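Long-range contact in CRISPR-associated endonuclease C2c1 (Alicyclobacillus acidoterrestris, PDB 5U31), which uses a guide RNA to recognise PAM-flanked target DNA and cleaves it with a metal-dependent RuvC nuclease domain in CRISPR antiviral defence: residues A[216-227]-A[392-403]. The protein carries 3 engineered substitutions. Residues are numbered along the deposited sequence; the frame is centred on the assembly and turned at random.
Sequences TWDRDMFQQAIE and WTRFDKLGGNLH. With nucleotides of chain C; nucleotides of chain B.
Trp392 offers its carbonyl O to the amide of Gln224, whose NE2 donates at 3.3 Å; the same NE2 holds Asp220 OD1 one helical turn back. The Trp392 indole points the other way, its NE1 bonded in the ring plane to O3' of G95 of chain B. A chi1 of 177° swings the Asp220 carboxylate away from its own backbone N, and OD2 takes the amide N of Arg394 at 3.1 Å. The Arg394 side chain runs extended along the helix to Glu227, which it grips end-on: NH1 meets OE1 and NH2 meets OE2, each at 2.6 Å, through the syn lone pairs of a nearly coplanar carboxylate. Gln224 lies flat over one face of the guanidinium, its CG above the centre and its amide plane nearly parallel (10°), while the sugar of DT19 of chain C packs against Glu227. Phe395 brings CZ to the edge of the Trp217 indole, the two rings meeting obliquely. The contact thus joins the first turns of REC1 helix 216-257 to the WED-II strand 394-395, paired antiparallel with strand 473-483, beside the target DNA. Farther along, a type II turn from Lys397 to Gly400 leads to the PAM-binding Asn401. Leu402 lays CD2 against the carbonyl O of Thr216. His403 stacks face-to face on the six-membered ring of Trp217, centroids 3.9 Å apart and planes at 18°, completing an aromatic cluster with Phe395. At the imidazole edge, near its plane, ND1 and Thr216 OG1 share a hydrogen bond of 2.9 Å, a hydroxyl also held by Lys423.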
ATOM      1  N   THR A 216       0.818 -39.205   5.518  1.00 42.81           N
ATOM      2  CA  THR A 216       1.422 -37.912   5.205  1.00 29.41           C
ATOM      3  C   THR A 216       0.366 -36.836   5.008  1.00 29.00           C
ATOM      4  O   THR A 216       0.618 -35.659   5.294  1.00 39.61           O
ATOM      5  CB  THR A 216       2.301 -38.011   3.956  1.00 29.81           C
ATOM      6  OG1 THR A 216       1.489 -38.311   2.816  1.00 30.87           O
ATOM      7  CG2 THR A 216       3.343 -39.092   4.121  1.00 43.16           C
ATOM      8  N   TRP A 217      -0.817 -37.215   4.524  1.00 33.14           N
ATOM      9  CA  TRP A 217      -1.895 -36.247   4.372  1.00 28.82           C
ATOM     10  C   TRP A 217      -2.287 -35.659   5.720  1.00 28.40           C
ATOM     11  O   TRP A 217      -2.544 -34.455   5.829  1.00 28.08           O
ATOM     12  CB  TRP A 217      -3.096 -36.906   3.692  1.00 29.13           C
ATOM     13  CG  TRP A 217      -2.722 -37.765   2.517  1.00 39.51           C
ATOM     14  CD1 TRP A 217      -2.620 -39.125   2.496  1.00 41.70           C
ATOM     15  CD2 TRP A 217      -2.382 -37.319   1.199  1.00 40.32           C
ATOM     16  NE1 TRP A 217      -2.244 -39.554   1.247  1.00 37.52           N
ATOM     17  CE2 TRP A 217      -2.094 -38.464   0.431  1.00 39.50           C
ATOM     18  CE3 TRP A 217      -2.296 -36.062   0.592  1.00 36.85           C
ATOM     19  CZ2 TRP A 217      -1.729 -38.391  -0.911  1.00 46.50           C
ATOM     20  CZ3 TRP A 217      -1.933 -35.990  -0.739  1.00 32.52           C
ATOM     21  CH2 TRP A 217      -1.655 -37.147  -1.477  1.00 43.30           C
ATOM     22  N   ASP A 218      -2.314 -36.492   6.768  1.00 30.77           N
ATOM     23  CA  ASP A 218      -2.622 -36.000   8.110  1.00 31.87           C
ATOM     24  C   ASP A 218      -1.538 -35.058   8.624  1.00 33.51           C
ATOM     25  O   ASP A 218      -1.830 -34.099   9.349  1.00 27.61           O
ATOM     26  CB  ASP A 218      -2.783 -37.162   9.087  1.00 28.37           C
ATOM     27  CG  ASP A 218      -3.768 -38.195   8.613  1.00 29.27           C
ATOM     28  OD1 ASP A 218      -3.330 -39.272   8.161  1.00 35.53           O
ATOM     29  OD2 ASP A 218      -4.982 -37.931   8.698  1.00 38.18           O
ATOM     30  N   ARG A 219      -0.279 -35.334   8.288  1.00 31.61           N
ATOM     31  CA  ARG A 219       0.800 -34.493   8.786  1.00 27.90           C
ATOM     32  C   ARG A 219       0.768 -33.117   8.141  1.00 34.04           C
ATOM     33  O   ARG A 219       1.112 -32.122   8.790  1.00 27.39           O
ATOM     34  CB  ARG A 219       2.140 -35.186   8.559  1.00 28.24           C
ATOM     35  CG  ARG A 219       2.285 -36.441   9.399  1.00 28.52           C
ATOM     36  CD  ARG A 219       3.725 -36.716   9.775  1.00 28.80           C
ATOM     37  NE  ARG A 219       3.832 -37.342  11.090  1.00 28.92           N
ATOM     38  CZ  ARG A 219       3.640 -38.635  11.318  1.00 41.65           C
ATOM     39  NH1 ARG A 219       3.325 -39.446  10.317  1.00 69.19           N
ATOM     40  NH2 ARG A 219       3.760 -39.122  12.543  1.00 29.39           N
ATOM     41  N   ASP A 220       0.341 -33.039   6.878  1.00 27.71           N
ATOM     42  CA  ASP A 220       0.094 -31.748   6.244  1.00 27.49           C
ATOM     43  C   ASP A 220      -1.063 -31.022   6.921  1.00 27.21           C
ATOM     44  O   ASP A 220      -0.938 -29.856   7.313  1.00 26.97           O
ATOM     45  CB  ASP A 220      -0.186 -31.958   4.755  1.00 30.78           C
ATOM     46  CG  ASP A 220      -0.530 -30.669   4.026  1.00 39.26           C
ATOM     47  OD1 ASP A 220      -0.173 -29.575   4.516  1.00 39.84           O
ATOM     48  OD2 ASP A 220      -1.161 -30.756   2.951  1.00 38.53           O
HETATM   49  N   MSE A 221      -2.192 -31.701   7.077  1.00 31.61           N
HETATM   50  CA  MSE A 221      -3.357 -31.113   7.719  1.00 27.15           C
HETATM   51  C   MSE A 221      -3.050 -30.547   9.098  1.00 27.47           C
HETATM   52  O   MSE A 221      -3.519 -29.471   9.446  1.00 43.15           O
HETATM   53  CB  MSE A 221      -4.461 -32.149   7.839  1.00 27.38           C
HETATM   54  CG  MSE A 221      -4.960 -32.657   6.524  1.00 42.51           C
HETATM   55 SE   MSE A 221      -5.922 -34.306   6.810  1.00 45.44          SE
HETATM   56  CE  MSE A 221      -6.394 -34.710   4.969  1.00 84.71           C
ATOM     57  N   PHE A 222      -2.257 -31.277   9.882  1.00 27.03           N
ATOM     58  CA  PHE A 222      -2.016 -30.861  11.258  1.00 26.93           C
ATOM     59  C   PHE A 222      -1.115 -29.634  11.318  1.00 35.96           C
ATOM     60  O   PHE A 222      -1.370 -28.713  12.104  1.00 26.65           O
ATOM     61  CB  PHE A 222      -1.418 -32.015  12.054  1.00 27.13           C
ATOM     62  CG  PHE A 222      -1.423 -31.788  13.533  1.00 27.13           C
ATOM     63  CD1 PHE A 222      -2.616 -31.692  14.230  1.00 31.14           C
ATOM     64  CD2 PHE A 222      -0.235 -31.674  14.227  1.00 27.20           C
ATOM     65  CE1 PHE A 222      -2.624 -31.482  15.589  1.00 27.23           C
ATOM     66  CE2 PHE A 222      -0.235 -31.465  15.594  1.00 30.93           C
ATOM     67  CZ  PHE A 222      -1.431 -31.370  16.274  1.00 27.29           C
ATOM     68  N   GLN A 223      -0.061 -29.592  10.497  1.00 26.79           N
ATOM     69  CA  GLN A 223       0.796 -28.412  10.486  1.00 26.68           C
ATOM     70  C   GLN A 223       0.014 -27.163  10.104  1.00 31.08           C
ATOM     71  O   GLN A 223       0.171 -26.108  10.729  1.00 43.91           O
ATOM     72  CB  GLN A 223       1.972 -28.602   9.532  1.00 26.82           C
ATOM     73  CG  GLN A 223       2.879 -27.388   9.494  1.00 26.75           C
ATOM     74  CD  GLN A 223       4.070 -27.551   8.581  1.00 32.35           C
ATOM     75  OE1 GLN A 223       4.448 -28.667   8.218  1.00 40.32           O
ATOM     76  NE2 GLN A 223       4.670 -26.427   8.195  1.00 26.92           N
ATOM     77  N   GLN A 224      -0.845 -27.260   9.087  1.00 31.40           N
ATOM     78  CA  GLN A 224      -1.583 -26.088   8.637  1.00 26.38           C
ATOM     79  C   GLN A 224      -2.598 -25.619   9.669  1.00 43.93           C
ATOM     80  O   GLN A 224      -3.028 -24.461   9.616  1.00 32.76           O
ATOM     81  CB  GLN A 224      -2.262 -26.378   7.299  1.00 26.49           C
ATOM     82  CG  GLN A 224      -1.271 -26.476   6.147  1.00 26.59           C
ATOM     83  CD  GLN A 224      -1.931 -26.465   4.785  1.00 26.75           C
ATOM     84  OE1 GLN A 224      -2.458 -25.444   4.345  1.00 29.21           O
ATOM     85  NE2 GLN A 224      -1.896 -27.603   4.102  1.00 27.00           N
ATOM     86  N   ALA A 225      -2.977 -26.487  10.607  1.00 30.77           N
ATOM     87  CA  ALA A 225      -3.838 -26.077  11.708  1.00 26.45           C
ATOM     88  C   ALA A 225      -3.043 -25.353  12.784  1.00 26.41           C
ATOM     89  O   ALA A 225      -3.518 -24.367  13.359  1.00 42.52           O
ATOM     90  CB  ALA A 225      -4.550 -27.294  12.293  1.00 26.61           C
ATOM     91  N   ILE A 226      -1.836 -25.839  13.070  1.00 26.43           N
ATOM     92  CA  ILE A 226      -0.945 -25.153  13.996  1.00 26.46           C
ATOM     93  C   ILE A 226      -0.609 -23.761  13.477  1.00 31.63           C
ATOM     94  O   ILE A 226      -0.626 -22.778  14.230  1.00 35.33           O
ATOM     95  CB  ILE A 226       0.322 -25.998  14.224  1.00 26.57           C
ATOM     96  CG1 ILE A 226      -0.035 -27.359  14.826  1.00 26.72           C
ATOM     97  CG2 ILE A 226       1.283 -25.274  15.128  1.00 33.99           C
ATOM     98  CD1 ILE A 226      -0.520 -27.295  16.256  1.00 26.87           C
ATOM     99  N   GLU A 227      -0.314 -23.653  12.179  1.00 32.04           N
ATOM    100  CA  GLU A 227       0.079 -22.375  11.593  1.00 26.19           C
ATOM    101  C   GLU A 227      -0.984 -21.309  11.813  1.00 42.94           C
ATOM    102  O   GLU A 227      -0.712 -20.246  12.385  1.00 49.30           O
ATOM    103  CB  GLU A 227       0.343 -22.548  10.102  1.00 26.15           C
ATOM    104  CG  GLU A 227       1.483 -23.455   9.786  1.00 36.11           C
ATOM    105  CD  GLU A 227       1.513 -23.793   8.325  1.00 44.75           C
ATOM    106  OE1 GLU A 227       2.250 -24.722   7.931  1.00 40.25           O
ATOM    107  OE2 GLU A 227       0.790 -23.116   7.568  1.00 39.42           O
ATOM    108  N   TRP A 392      -4.935 -24.977   0.907  1.00 27.42           N
ATOM    109  CA  TRP A 392      -4.562 -25.794  -0.239  1.00 27.75           C
ATOM    110  C   TRP A 392      -3.674 -26.944   0.212  1.00 27.73           C
ATOM    111  O   TRP A 392      -2.835 -26.773   1.098  1.00 44.01           O
ATOM    112  CB  TRP A 392      -3.860 -24.942  -1.298  1.00 35.58           C
ATOM    113  CG  TRP A 392      -4.498 -23.596  -1.469  1.00 33.12           C
ATOM    114  CD1 TRP A 392      -4.030 -22.403  -1.010  1.00 34.49           C
ATOM    115  CD2 TRP A 392      -5.742 -23.315  -2.122  1.00 28.98           C
ATOM    116  NE1 TRP A 392      -4.898 -21.394  -1.344  1.00 28.51           N
ATOM    117  CE2 TRP A 392      -5.957 -21.929  -2.028  1.00 29.16           C
ATOM    118  CE3 TRP A 392      -6.690 -24.101  -2.782  1.00 38.61           C
ATOM    119  CZ2 TRP A 392      -7.081 -21.311  -2.571  1.00 42.59           C
ATOM    120  CZ3 TRP A 392      -7.804 -23.487  -3.321  1.00 33.21           C
ATOM    121  CH2 TRP A 392      -7.990 -22.107  -3.213  1.00 40.96           C
ATOM    122  N   THR A 393      -3.858 -28.111  -0.402  1.00 28.09           N
ATOM    123  CA  THR A 393      -2.999 -29.245  -0.089  1.00 28.18           C
ATOM    124  C   THR A 393      -1.575 -28.950  -0.544  1.00 28.22           C
ATOM    125  O   THR A 393      -1.353 -28.510  -1.676  1.00 28.46           O
ATOM    126  CB  THR A 393      -3.516 -30.529  -0.750  1.00 28.64           C
ATOM    127  OG1 THR A 393      -2.795 -30.775  -1.960  1.00 60.12           O
ATOM    128  CG2 THR A 393      -4.983 -30.414  -1.079  1.00 37.61           C
ATOM    129  N   ARG A 394      -0.613 -29.170   0.343  1.00 28.05           N
ATOM    130  CA  ARG A 394       0.783 -28.966  -0.000  1.00 28.17           C
ATOM    131  C   ARG A 394       1.395 -30.260  -0.527  1.00 33.81           C
ATOM    132  O   ARG A 394       0.870 -31.355  -0.325  1.00 38.66           O
ATOM    133  CB  ARG A 394       1.574 -28.465   1.206  1.00 27.84           C
ATOM    134  CG  ARG A 394       1.160 -27.101   1.687  1.00 27.46           C
ATOM    135  CD  ARG A 394       1.795 -26.783   3.022  1.00 42.21           C
ATOM    136  NE  ARG A 394       1.346 -25.494   3.537  1.00 28.51           N
ATOM    137  CZ  ARG A 394       1.666 -25.020   4.735  1.00 35.93           C
ATOM    138  NH1 ARG A 394       2.437 -25.729   5.546  1.00 55.39           N
ATOM    139  NH2 ARG A 394       1.215 -23.835   5.119  1.00 29.28           N
ATOM    140  N   PHE A 395       2.522 -30.114  -1.217  1.00 28.92           N
ATOM    141  CA  PHE A 395       3.247 -31.243  -1.787  1.00 29.47           C
ATOM    142  C   PHE A 395       4.732 -30.944  -1.662  1.00 29.59           C
ATOM    143  O   PHE A 395       5.227 -30.013  -2.303  1.00 29.65           O
ATOM    144  CB  PHE A 395       2.865 -31.460  -3.250  1.00 29.96           C
ATOM    145  CG  PHE A 395       1.781 -32.469  -3.455  1.00 39.63           C
ATOM    146  CD1 PHE A 395       2.089 -33.812  -3.560  1.00 30.66           C
ATOM    147  CD2 PHE A 395       0.459 -32.076  -3.572  1.00 35.97           C
ATOM    148  CE1 PHE A 395       1.104 -34.746  -3.760  1.00 30.92           C
ATOM    149  CE2 PHE A 395      -0.534 -33.012  -3.775  1.00 30.28           C
ATOM    150  CZ  PHE A 395      -0.210 -34.348  -3.868  1.00 30.73           C
ATOM    151  N   ASP A 396       5.442 -31.717  -0.851  1.00 29.69           N
ATOM    152  CA  ASP A 396       6.864 -31.466  -0.701  1.00 29.89           C
ATOM    153  C   ASP A 396       7.611 -31.783  -1.996  1.00 30.56           C
ATOM    154  O   ASP A 396       7.145 -32.547  -2.844  1.00 30.96           O
ATOM    155  CB  ASP A 396       7.435 -32.280   0.458  1.00 29.93           C
ATOM    156  CG  ASP A 396       7.623 -31.449   1.714  1.00 52.35           C
ATOM    157  OD1 ASP A 396       7.931 -30.244   1.586  1.00 57.09           O
ATOM    158  OD2 ASP A 396       7.465 -31.996   2.827  1.00 56.34           O
ATOM    159  N   LYS A 397       8.775 -31.162  -2.151  1.00 30.75           N
ATOM    160  CA  LYS A 397       9.664 -31.468  -3.260  1.00 31.48           C
ATOM    161  C   LYS A 397      10.172 -32.904  -3.149  1.00 32.05           C
ATOM    162  O   LYS A 397       9.964 -33.591  -2.147  1.00 44.66           O
ATOM    163  CB  LYS A 397      10.844 -30.509  -3.267  1.00 31.59           C
ATOM    164  CG  LYS A 397      11.796 -30.752  -2.103  1.00 31.61           C
ATOM    165  CD  LYS A 397      12.824 -29.654  -2.014  1.00 31.66           C
ATOM    166  CE  LYS A 397      13.720 -29.799  -0.802  1.00 31.70           C
ATOM    167  NZ  LYS A 397      14.678 -28.653  -0.742  1.00 48.28           N
ATOM    168  N   LEU A 398      10.870 -33.358  -4.190  1.00 32.83           N
ATOM    169  CA  LEU A 398      11.480 -34.681  -4.158  1.00 33.50           C
ATOM    170  C   LEU A 398      12.482 -34.767  -3.017  1.00 41.35           C
ATOM    171  O   LEU A 398      13.423 -33.970  -2.939  1.00 48.98           O
ATOM    172  CB  LEU A 398      12.168 -34.987  -5.484  1.00 34.42           C
ATOM    173  CG  LEU A 398      11.817 -36.327  -6.137  1.00 35.09           C
ATOM    174  CD1 LEU A 398      13.017 -36.937  -6.811  1.00 36.14           C
ATOM    175  CD2 LEU A 398      11.190 -37.319  -5.164  1.00 50.52           C
ATOM    176  N   GLY A 399      12.280 -35.741  -2.133  1.00 36.32           N
ATOM    177  CA  GLY A 399      13.084 -35.903  -0.947  1.00 38.13           C
ATOM    178  C   GLY A 399      12.412 -35.436   0.326  1.00 32.61           C
ATOM    179  O   GLY A 399      12.814 -35.860   1.413  1.00 38.51           O
ATOM    180  N   GLY A 400      11.399 -34.584   0.215  1.00 31.96           N
ATOM    181  CA  GLY A 400      10.697 -34.099   1.380  1.00 35.36           C
ATOM    182  C   GLY A 400       9.943 -35.202   2.086  1.00 31.15           C
ATOM    183  O   GLY A 400       9.813 -36.328   1.607  1.00 31.61           O
ATOM    184  N   ASN A 401       9.431 -34.864   3.267  1.00 30.60           N
ATOM    185  CA  ASN A 401       8.742 -35.857   4.074  1.00 30.54           C
ATOM    186  C   ASN A 401       7.273 -35.994   3.722  1.00 30.23           C
ATOM    187  O   ASN A 401       6.669 -37.025   4.028  1.00 43.65           O
ATOM    188  CB  ASN A 401       8.888 -35.517   5.556  1.00 41.42           C
ATOM    189  CG  ASN A 401      10.313 -35.204   5.935  1.00 42.35           C
ATOM    190  OD1 ASN A 401      10.586 -33.931   6.208  1.00 56.24           O
ATOM    191  ND2 ASN A 401      11.165 -36.091   5.978  1.00 31.09           N
ATOM    192  N   LEU A 402       6.684 -34.989   3.093  1.00 29.90           N
ATOM    193  CA  LEU A 402       5.293 -35.104   2.708  1.00 29.70           C
ATOM    194  C   LEU A 402       5.175 -35.930   1.433  1.00 40.98           C
ATOM    195  O   LEU A 402       6.165 -36.398   0.865  1.00 30.79           O
ATOM    196  CB  LEU A 402       4.677 -33.725   2.520  1.00 29.21           C
ATOM    197  CG  LEU A 402       4.492 -32.898   3.786  1.00 28.69           C
ATOM    198  CD1 LEU A 402       3.795 -31.594   3.439  1.00 28.31           C
ATOM    199  CD2 LEU A 402       3.705 -33.696   4.815  1.00 28.57           C
ATOM    200  N   HIS A 403       3.941 -36.131   0.988  1.00 30.20           N
ATOM    201  CA  HIS A 403       3.706 -36.587  -0.370  1.00 30.71           C
ATOM    202  C   HIS A 403       4.437 -35.675  -1.349  1.00 30.85           C
ATOM    203  O   HIS A 403       4.267 -34.453  -1.325  1.00 45.59           O
ATOM    204  CB  HIS A 403       2.206 -36.586  -0.638  1.00 30.56           C
ATOM    205  CG  HIS A 403       1.465 -35.563   0.163  1.00 29.89           C
ATOM    206  ND1 HIS A 403       1.074 -35.780   1.467  1.00 42.52           N
ATOM    207  CD2 HIS A 403       1.060 -34.310  -0.147  1.00 34.05           C
ATOM    208  CE1 HIS A 403       0.453 -34.708   1.923  1.00 36.54           C
ATOM    209  NE2 HIS A 403       0.430 -33.801   0.963  1.00 41.16           N
TER
ATOM    210  P    DT C  19       5.888 -20.668  10.981  1.00 37.88           P
ATOM    211  OP1  DT C  19       6.216 -21.859  11.786  1.00 26.82           O
ATOM    212  OP2  DT C  19       6.833 -19.527  10.994  1.00 49.63           O
ATOM    213  O5'  DT C  19       5.622 -20.995   9.426  1.00 26.59           O
ATOM    214  C5'  DT C  19       4.809 -22.089   9.066  1.00 26.52           C
ATOM    215  C4'  DT C  19       4.249 -21.957   7.652  1.00 26.46           C
ATOM    216  O4'  DT C  19       3.857 -20.603   7.360  1.00 26.36           O
ATOM    217  C3'  DT C  19       5.189 -22.287   6.519  1.00 26.68           C
ATOM    218  O3'  DT C  19       5.374 -23.692   6.419  1.00 36.85           O
ATOM    219  C2'  DT C  19       4.389 -21.743   5.339  1.00 26.61           C
ATOM    220  C1'  DT C  19       3.751 -20.480   5.945  1.00 34.05           C
ATOM    221  N1   DT C  19       4.428 -19.232   5.512  1.00 29.47           N
ATOM    222  C2   DT C  19       4.144 -18.709   4.272  1.00 28.41           C
ATOM    223  O2   DT C  19       3.341 -19.209   3.501  1.00 26.55           O
ATOM    224  N3   DT C  19       4.830 -17.566   3.966  1.00 27.28           N
ATOM    225  C4   DT C  19       5.753 -16.911   4.755  1.00 28.83           C
ATOM    226  O4   DT C  19       6.318 -15.890   4.387  1.00 31.28           O
ATOM    227  C5   DT C  19       6.010 -17.514   6.038  1.00 38.55           C
ATOM    228  C7   DT C  19       6.994 -16.893   6.981  1.00 50.82           C
ATOM    229  C6   DT C  19       5.347 -18.636   6.350  1.00 31.71           C
TER
ATOM    230  P     G B  95      -1.636 -15.903  -4.214  1.00 43.51           P
ATOM    231  OP1   G B  95      -2.792 -16.307  -5.060  1.00 65.67           O
ATOM    232  OP2   G B  95      -1.504 -14.506  -3.727  1.00 41.04           O
ATOM    233  O5'   G B  95      -1.581 -16.869  -2.950  1.00 42.34           O
ATOM    234  C5'   G B  95      -1.725 -18.272  -3.104  1.00 36.96           C
ATOM    235  C4'   G B  95      -1.891 -18.949  -1.773  1.00 27.36           C
ATOM    236  O4'   G B  95      -0.623 -18.972  -1.075  1.00 27.17           O
ATOM    237  C3'   G B  95      -2.829 -18.250  -0.810  1.00 27.17           C
ATOM    238  O3'   G B  95      -4.189 -18.531  -1.075  1.00 27.99           O
ATOM    239  C2'   G B  95      -2.339 -18.727   0.554  1.00 40.27           C
ATOM    240  O2'   G B  95      -2.846 -20.018   0.853  1.00 37.24           O
ATOM    241  C1'   G B  95      -0.834 -18.852   0.313  1.00 31.24           C
ATOM    242  N9    G B  95      -0.050 -17.705   0.811  1.00 39.08           N
ATOM    243  C8    G B  95       0.462 -16.650   0.095  1.00 26.87           C
ATOM    244  N7    G B  95       1.145 -15.819   0.841  1.00 34.27           N
ATOM    245  C5    G B  95       1.090 -16.362   2.117  1.00 26.56           C
ATOM    246  C6    G B  95       1.644 -15.915   3.344  1.00 26.44           C
ATOM    247  O6    G B  95       2.321 -14.910   3.566  1.00 35.28           O
ATOM    248  N1    G B  95       1.336 -16.777   4.386  1.00 26.31           N
ATOM    249  C2    G B  95       0.594 -17.924   4.266  1.00 30.36           C
ATOM    250  N2    G B  95       0.402 -18.632   5.387  1.00 36.32           N
ATOM    251  N3    G B  95       0.071 -18.355   3.134  1.00 31.19           N
ATOM    252  C4    G B  95       0.360 -17.529   2.110  1.00 35.28           C
TER
ATOM    253  P    DA C  22      14.634 -28.896   3.048  1.00 49.03           P
ATOM    254  OP1  DA C  22      15.621 -28.007   2.388  1.00 35.06           O
ATOM    255  OP2  DA C  22      13.945 -29.991   2.318  1.00 31.07           O
ATOM    256  O5'  DA C  22      15.323 -29.612   4.290  1.00 43.81           O
ATOM    257  C5'  DA C  22      16.045 -28.864   5.212  1.00 40.83           C
ATOM    258  C4'  DA C  22      16.719 -29.787   6.192  1.00 37.21           C
ATOM    259  O4'  DA C  22      15.790 -30.122   7.250  1.00 40.51           O
ATOM    260  C3'  DA C  22      17.198 -31.113   5.600  1.00 32.31           C
ATOM    261  O3'  DA C  22      18.497 -31.390   6.088  1.00 33.01           O
ATOM    262  C2'  DA C  22      16.169 -32.118   6.119  1.00 32.01           C
ATOM    263  C1'  DA C  22      15.812 -31.507   7.466  1.00 32.79           C
ATOM    264  N9   DA C  22      14.506 -31.903   7.983  1.00 30.98           N
ATOM    265  C8   DA C  22      13.296 -31.777   7.363  1.00 30.49           C
ATOM    266  N7   DA C  22      12.282 -32.207   8.082  1.00 30.13           N
ATOM    267  C5   DA C  22      12.872 -32.635   9.261  1.00 30.38           C
ATOM    268  C6   DA C  22      12.341 -33.199  10.446  1.00 30.26           C
ATOM    269  N6   DA C  22      11.037 -33.433  10.635  1.00 29.83           N
ATOM    270  N1   DA C  22      13.207 -33.516  11.428  1.00 30.67           N
ATOM    271  C2   DA C  22      14.513 -33.277  11.240  1.00 31.18           C
ATOM    272  N3   DA C  22      15.125 -32.750  10.182  1.00 31.84           N
ATOM    273  C4   DA C  22      14.241 -32.449   9.217  1.00 30.91           C
TER